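Local coordinates for BPT4 GENE 59 helicase assembly protein (Enterobacteria phage T4, PDB 1C1K), which loads the replicative helicase onto fork DNA covered by single-stranded DNA-binding protein during phage replication, recombination and repair, at residues F161-D172 with L190-S201. Residues are numbered along the deposited sequence; the frame is centred on the assembly and turned at random.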
loop_
_atom_site.group_PDB
_atom_site.type_symbol
_atom_site.label_atom_id
_atom_site.label_comp_id
_atom_site.label_asym_id
_atom_site.label_seq_id
_atom_site.Cartn_x
_atom_site.Cartn_y
_atom_site.Cartn_z
ATOM N N PHE A 161 -5.871 -5.984 -2.431
ATOM C CA PHE A 161 -6.455 -5.229 -3.536
ATOM C C PHE A 161 -5.483 -5.197 -4.717
ATOM O O PHE A 161 -5.869 -5.428 -5.869
ATOM C CB PHE A 161 -6.774 -3.798 -3.090
ATOM C CG PHE A 161 -7.780 -3.095 -3.967
ATOM C CD1 PHE A 161 -7.383 -2.475 -5.151
ATOM C CD2 PHE A 161 -9.129 -3.054 -3.606
ATOM C CE1 PHE A 161 -8.313 -1.822 -5.966
ATOM C CE2 PHE A 161 -10.070 -2.404 -4.414
ATOM C CZ PHE A 161 -9.658 -1.787 -5.596
ATOM N N ILE A 162 -4.211 -4.928 -4.437
ATOM C CA ILE A 162 -3.226 -4.859 -5.504
ATOM C C ILE A 162 -2.924 -6.239 -6.078
ATOM O O ILE A 162 -2.636 -6.374 -7.265
ATOM C CB ILE A 162 -1.942 -4.149 -5.018
ATOM C CG1 ILE A 162 -2.268 -2.682 -4.714
ATOM C CG2 ILE A 162 -0.857 -4.207 -6.091
ATOM C CD1 ILE A 162 -1.227 -1.969 -3.871
ATOM N N LEU A 163 -3.006 -7.273 -5.254
ATOM C CA LEU A 163 -2.770 -8.625 -5.752
ATOM C C LEU A 163 -3.904 -8.993 -6.724
ATOM O O LEU A 163 -3.660 -9.544 -7.796
ATOM C CB LEU A 163 -2.714 -9.620 -4.584
ATOM C CG LEU A 163 -1.338 -9.762 -3.911
ATOM C CD1 LEU A 163 -1.505 -10.415 -2.548
ATOM C CD2 LEU A 163 -0.405 -10.580 -4.790
ATOM N N LEU A 164 -5.141 -8.682 -6.349
ATOM C CA LEU A 164 -6.279 -8.971 -7.214
ATOM C C LEU A 164 -6.117 -8.176 -8.514
ATOM O O LEU A 164 -6.343 -8.692 -9.608
ATOM C CB LEU A 164 -7.588 -8.573 -6.522
ATOM C CG LEU A 164 -8.025 -9.414 -5.316
ATOM C CD1 LEU A 164 -9.091 -8.667 -4.532
ATOM C CD2 LEU A 164 -8.557 -10.757 -5.789
ATOM N N ASP A 165 -5.715 -6.918 -8.385
ATOM C CA ASP A 165 -5.517 -6.049 -9.539
ATOM C C ASP A 165 -4.513 -6.604 -10.548
ATOM O O ASP A 165 -4.661 -6.392 -11.757
ATOM C CB ASP A 165 -5.046 -4.670 -9.077
ATOM C CG ASP A 165 -4.703 -3.754 -10.239
ATOM O OD1 ASP A 165 -5.643 -3.165 -10.811
ATOM O OD2 ASP A 165 -3.501 -3.625 -10.575
ATOM N N SER A 166 -3.500 -7.318 -10.057
ATOM C CA SER A 166 -2.468 -7.864 -10.930
ATOM C C SER A 166 -3.006 -8.728 -12.065
ATOM O O SER A 166 -2.420 -8.761 -13.145
ATOM C CB SER A 166 -1.413 -8.629 -10.112
ATOM O OG SER A 166 -1.838 -9.923 -9.728
ATOM N N PHE A 167 -4.121 -9.419 -11.839
ATOM C CA PHE A 167 -4.693 -10.246 -12.904
ATOM C C PHE A 167 -6.116 -9.845 -13.282
ATOM O O PHE A 167 -6.655 -10.358 -14.259
ATOM C CB PHE A 167 -4.638 -11.741 -12.543
ATOM C CG PHE A 167 -5.339 -12.090 -11.262
ATOM C CD1 PHE A 167 -6.664 -12.508 -11.271
ATOM C CD2 PHE A 167 -4.673 -11.998 -10.042
ATOM C CE1 PHE A 167 -7.321 -12.827 -10.085
ATOM C CE2 PHE A 167 -5.321 -12.316 -8.844
ATOM C CZ PHE A 167 -6.651 -12.730 -8.867
ATOM N N LEU A 168 -6.718 -8.924 -12.528
ATOM C CA LEU A 168 -8.080 -8.474 -12.821
ATOM C C LEU A 168 -8.159 -7.048 -13.373
ATOM O O LEU A 168 -9.225 -6.608 -13.808
ATOM C CB LEU A 168 -8.964 -8.592 -11.574
ATOM C CG LEU A 168 -9.179 -10.001 -11.002
ATOM C CD1 LEU A 168 -10.071 -9.917 -9.774
ATOM C CD2 LEU A 168 -9.802 -10.910 -12.061
ATOM N N ASN A 169 -7.045 -6.317 -13.333
ATOM C CA ASN A 169 -6.996 -4.952 -13.868
ATOM C C ASN A 169 -8.064 -4.012 -13.289
ATOM O O ASN A 169 -8.662 -3.216 -14.013
ATOM C CB ASN A 169 -7.133 -5.011 -15.401
ATOM C CG ASN A 169 -6.826 -3.679 -16.074
ATOM O OD1 ASN A 169 -7.437 -3.328 -17.093
ATOM N ND2 ASN A 169 -5.882 -2.935 -15.515
ATOM N N ILE A 170 -8.282 -4.090 -11.982
ATOM C CA ILE A 170 -9.286 -3.275 -11.301
ATOM C C ILE A 170 -9.005 -1.775 -11.229
ATOM O O ILE A 170 -9.877 -0.951 -11.518
ATOM C CB ILE A 170 -9.492 -3.762 -9.846
ATOM C CG1 ILE A 170 -10.000 -5.206 -9.832
ATOM C CG2 ILE A 170 -10.465 -2.852 -9.126
ATOM C CD1 ILE A 170 -9.732 -5.927 -8.507
ATOM N N ILE A 171 -7.791 -1.423 -10.819
ATOM C CA ILE A 171 -7.416 -0.025 -10.657
ATOM C C ILE A 171 -7.546 0.801 -11.926
ATOM O O ILE A 171 -8.244 1.815 -11.941
ATOM C CB ILE A 171 -5.968 0.104 -10.115
ATOM C CG1 ILE A 171 -5.869 -0.537 -8.725
ATOM C CG2 ILE A 171 -5.564 1.575 -10.038
ATOM C CD1 ILE A 171 -4.431 -0.853 -8.278
ATOM N N ASP A 172 -6.881 0.365 -12.988
ATOM C CA ASP A 172 -6.915 1.100 -14.245
ATOM C C ASP A 172 -8.324 1.235 -14.809
ATOM O O ASP A 172 -8.688 2.293 -15.304
ATOM C CB ASP A 172 -5.980 0.447 -15.263
ATOM C CG ASP A 172 -4.513 0.567 -14.867
ATOM O OD1 ASP A 172 -3.666 -0.044 -15.546
ATOM O OD2 ASP A 172 -4.210 1.269 -13.876
ATOM N N LEU A 190 -3.003 3.469 -4.150
ATOM C CA LEU A 190 -2.971 2.139 -4.741
ATOM C C LEU A 190 -1.944 2.043 -5.869
ATOM O O LEU A 190 -1.151 1.105 -5.929
ATOM C CB LEU A 190 -4.363 1.766 -5.260
ATOM C CG LEU A 190 -5.368 1.390 -4.168
ATOM C CD1 LEU A 190 -6.781 1.442 -4.736
ATOM C CD2 LEU A 190 -5.062 -0.005 -3.644
ATOM N N LYS A 191 -1.955 3.020 -6.767
ATOM C CA LYS A 191 -1.010 3.004 -7.870
ATOM C C LYS A 191 0.420 3.207 -7.378
ATOM O O LYS A 191 1.349 2.580 -7.883
ATOM C CB LYS A 191 -1.385 4.067 -8.899
ATOM C CG LYS A 191 -2.679 3.742 -9.642
ATOM C CD LYS A 191 -2.770 4.503 -10.966
ATOM C CE LYS A 191 -3.080 5.975 -10.744
ATOM N NZ LYS A 191 -4.386 6.188 -10.067
ATOM N N ALA A 192 0.595 4.078 -6.388
ATOM C CA ALA A 192 1.930 4.331 -5.854
ATOM C C ALA A 192 2.499 3.062 -5.218
ATOM O O ALA A 192 3.646 2.692 -5.471
ATOM C CB ALA A 192 1.880 5.461 -4.833
ATOM N N TYR A 193 1.690 2.393 -4.397
ATOM C CA TYR A 193 2.118 1.165 -3.731
ATOM C C TYR A 193 2.354 0.061 -4.766
ATOM O O TYR A 193 3.273 -0.742 -4.639
ATOM C CB TYR A 193 1.055 0.735 -2.720
ATOM C CG TYR A 193 1.494 -0.281 -1.672
ATOM C CD1 TYR A 193 2.851 -0.513 -1.390
ATOM C CD2 TYR A 193 0.545 -1.009 -0.958
ATOM C CE1 TYR A 193 3.237 -1.446 -0.426
ATOM C CE2 TYR A 193 0.921 -1.942 0.007
ATOM C CZ TYR A 193 2.263 -2.156 0.267
ATOM O OH TYR A 193 2.618 -3.093 1.214
ATOM N N ARG A 194 1.527 0.037 -5.803
ATOM C CA ARG A 194 1.675 -0.967 -6.849
ATOM C C ARG A 194 3.049 -0.859 -7.522
ATOM O O ARG A 194 3.623 -1.860 -7.941
ATOM C CB ARG A 194 0.544 -0.813 -7.882
ATOM C CG ARG A 194 0.593 -1.802 -9.047
ATOM C CD ARG A 194 -0.679 -1.731 -9.906
ATOM N NE ARG A 194 -0.808 -0.457 -10.612
ATOM C CZ ARG A 194 -1.765 -0.172 -11.496
ATOM N NH1 ARG A 194 -2.699 -1.071 -11.797
ATOM N NH2 ARG A 194 -1.788 1.017 -12.084
ATOM N N LYS A 195 3.578 0.359 -7.619
ATOM C CA LYS A 195 4.884 0.573 -8.242
ATOM C C LYS A 195 6.030 -0.069 -7.460
ATOM O O LYS A 195 7.006 -0.538 -8.047
ATOM C CB LYS A 195 5.157 2.072 -8.393
ATOM C CG LYS A 195 4.354 2.726 -9.510
ATOM C CD LYS A 195 4.756 4.173 -9.723
ATOM C CE LYS A 195 3.992 4.770 -10.901
ATOM N NZ LYS A 195 4.900 5.439 -11.875
ATOM N N ILE A 196 5.919 -0.090 -6.135
ATOM C CA ILE A 196 6.985 -0.680 -5.335
ATOM C C ILE A 196 6.755 -2.159 -5.017
ATOM O O ILE A 196 7.620 -2.816 -4.446
ATOM C CB ILE A 196 7.206 0.104 -4.019
ATOM C CG1 ILE A 196 5.893 0.290 -3.275
ATOM C CG2 ILE A 196 7.817 1.466 -4.325
ATOM C CD1 ILE A 196 6.070 0.927 -1.901
ATOM N N LEU A 197 5.596 -2.688 -5.394
ATOM C CA LEU A 197 5.309 -4.095 -5.142
ATOM C C LEU A 197 5.665 -4.928 -6.362
ATOM O O LEU A 197 5.243 -4.622 -7.473
ATOM C CB LEU A 197 3.829 -4.296 -4.805
ATOM C CG LEU A 197 3.359 -3.929 -3.396
ATOM C CD1 LEU A 197 1.844 -4.053 -3.327
ATOM C CD2 LEU A 197 4.021 -4.839 -2.368
ATOM N N ASN A 198 6.451 -5.977 -6.144
ATOM C CA ASN A 198 6.862 -6.884 -7.208
ATOM C C ASN A 198 5.930 -8.081 -7.087
ATOM O O ASN A 198 6.094 -8.926 -6.205
ATOM C CB ASN A 198 8.312 -7.318 -6.997
ATOM C CG ASN A 198 8.877 -8.064 -8.181
ATOM O OD1 ASN A 198 10.086 -8.262 -8.281
ATOM N ND2 ASN A 198 8.006 -8.481 -9.090
ATOM N N ILE A 199 4.947 -8.147 -7.976
ATOM C CA ILE A 199 3.959 -9.215 -7.923
ATOM C C ILE A 199 3.964 -10.139 -9.126
ATOM O O ILE A 199 4.017 -9.691 -10.270
ATOM C CB ILE A 199 2.536 -8.617 -7.784
ATOM C CG1 ILE A 199 2.396 -7.921 -6.425
ATOM C CG2 ILE A 199 1.475 -9.707 -7.975
ATOM C CD1 ILE A 199 1.218 -6.968 -6.348
ATOM N N ASP A 200 3.909 -11.438 -8.851
ATOM C CA ASP A 200 3.842 -12.445 -9.896
ATOM C C ASP A 200 2.348 -12.684 -10.101
ATOM O O ASP A 200 1.712 -13.416 -9.336
ATOM C CB ASP A 200 4.515 -13.742 -9.446
ATOM C CG ASP A 200 4.552 -14.788 -10.544
ATOM O OD1 ASP A 200 3.652 -14.775 -11.409
ATOM O OD2 ASP A 200 5.480 -15.625 -10.545
ATOM N N SER A 201 1.799 -12.044 -11.129
ATOM C CA SER A 201 0.382 -12.136 -11.465
ATOM C C SER A 201 -0.162 -13.550 -11.568
ATOM O O SER A 201 -1.236 -13.842 -11.047
ATOM C CB SER A 201 0.116 -11.412 -12.785
ATOM O OG SER A 201 -0.566 -10.198 -12.546
HETATM O O HOH W 1 -5.118 -1.878 -13.092
#
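I162 and R194 carry a helix-against-helix contact in the C-terminal part of this two-domain, alpha-helical fold, one apolar and the other as the centre of a salt-bridge network. Helices 161-168 and 190-196 cross at -80° with axes 10.6 Å apart, and strand 197-199, paired antiparallel with strand 2-4, continues over the first helix. I162 points from helix 161-168 at the turn from helix 190-196 into strand 197-199. Its CD1 lies 3.5 Å from CD2 of Y193 and also meets CD1 of L197, while its CG2 presses on CD1 of I199 at 3.5 Å, tight for two carbons. Next to I162, CD2 and CD1 of L190 meet CD1 and CE1 of F161, whose ring helix 146-152 also packs against.

R194 enters as a knob among I162, D165, I171 and D172. CG stands anti to the backbone N and the chain bends at chi3, which turns the guanidinium toward the two carboxylates with CD1 of I171 over one of its faces. NH2 binds OD2 of D172 at 3.0 Å in a nearly straight bond (165°), almost in the guanidinium plane. NH1 binds OD2 of D165 at 2.9 Å, although the carboxylate and guanidinium planes are 47° apart. D165 is itself anchored, since its OD1 accepts the backbone N of I171 at 2.8 Å and thereby ties helix 161-168 to the start of the next. One water closes the network, donating to OD1 of D165 while accepting from N of D172 and, at 2.9 Å, from NH1 of R194.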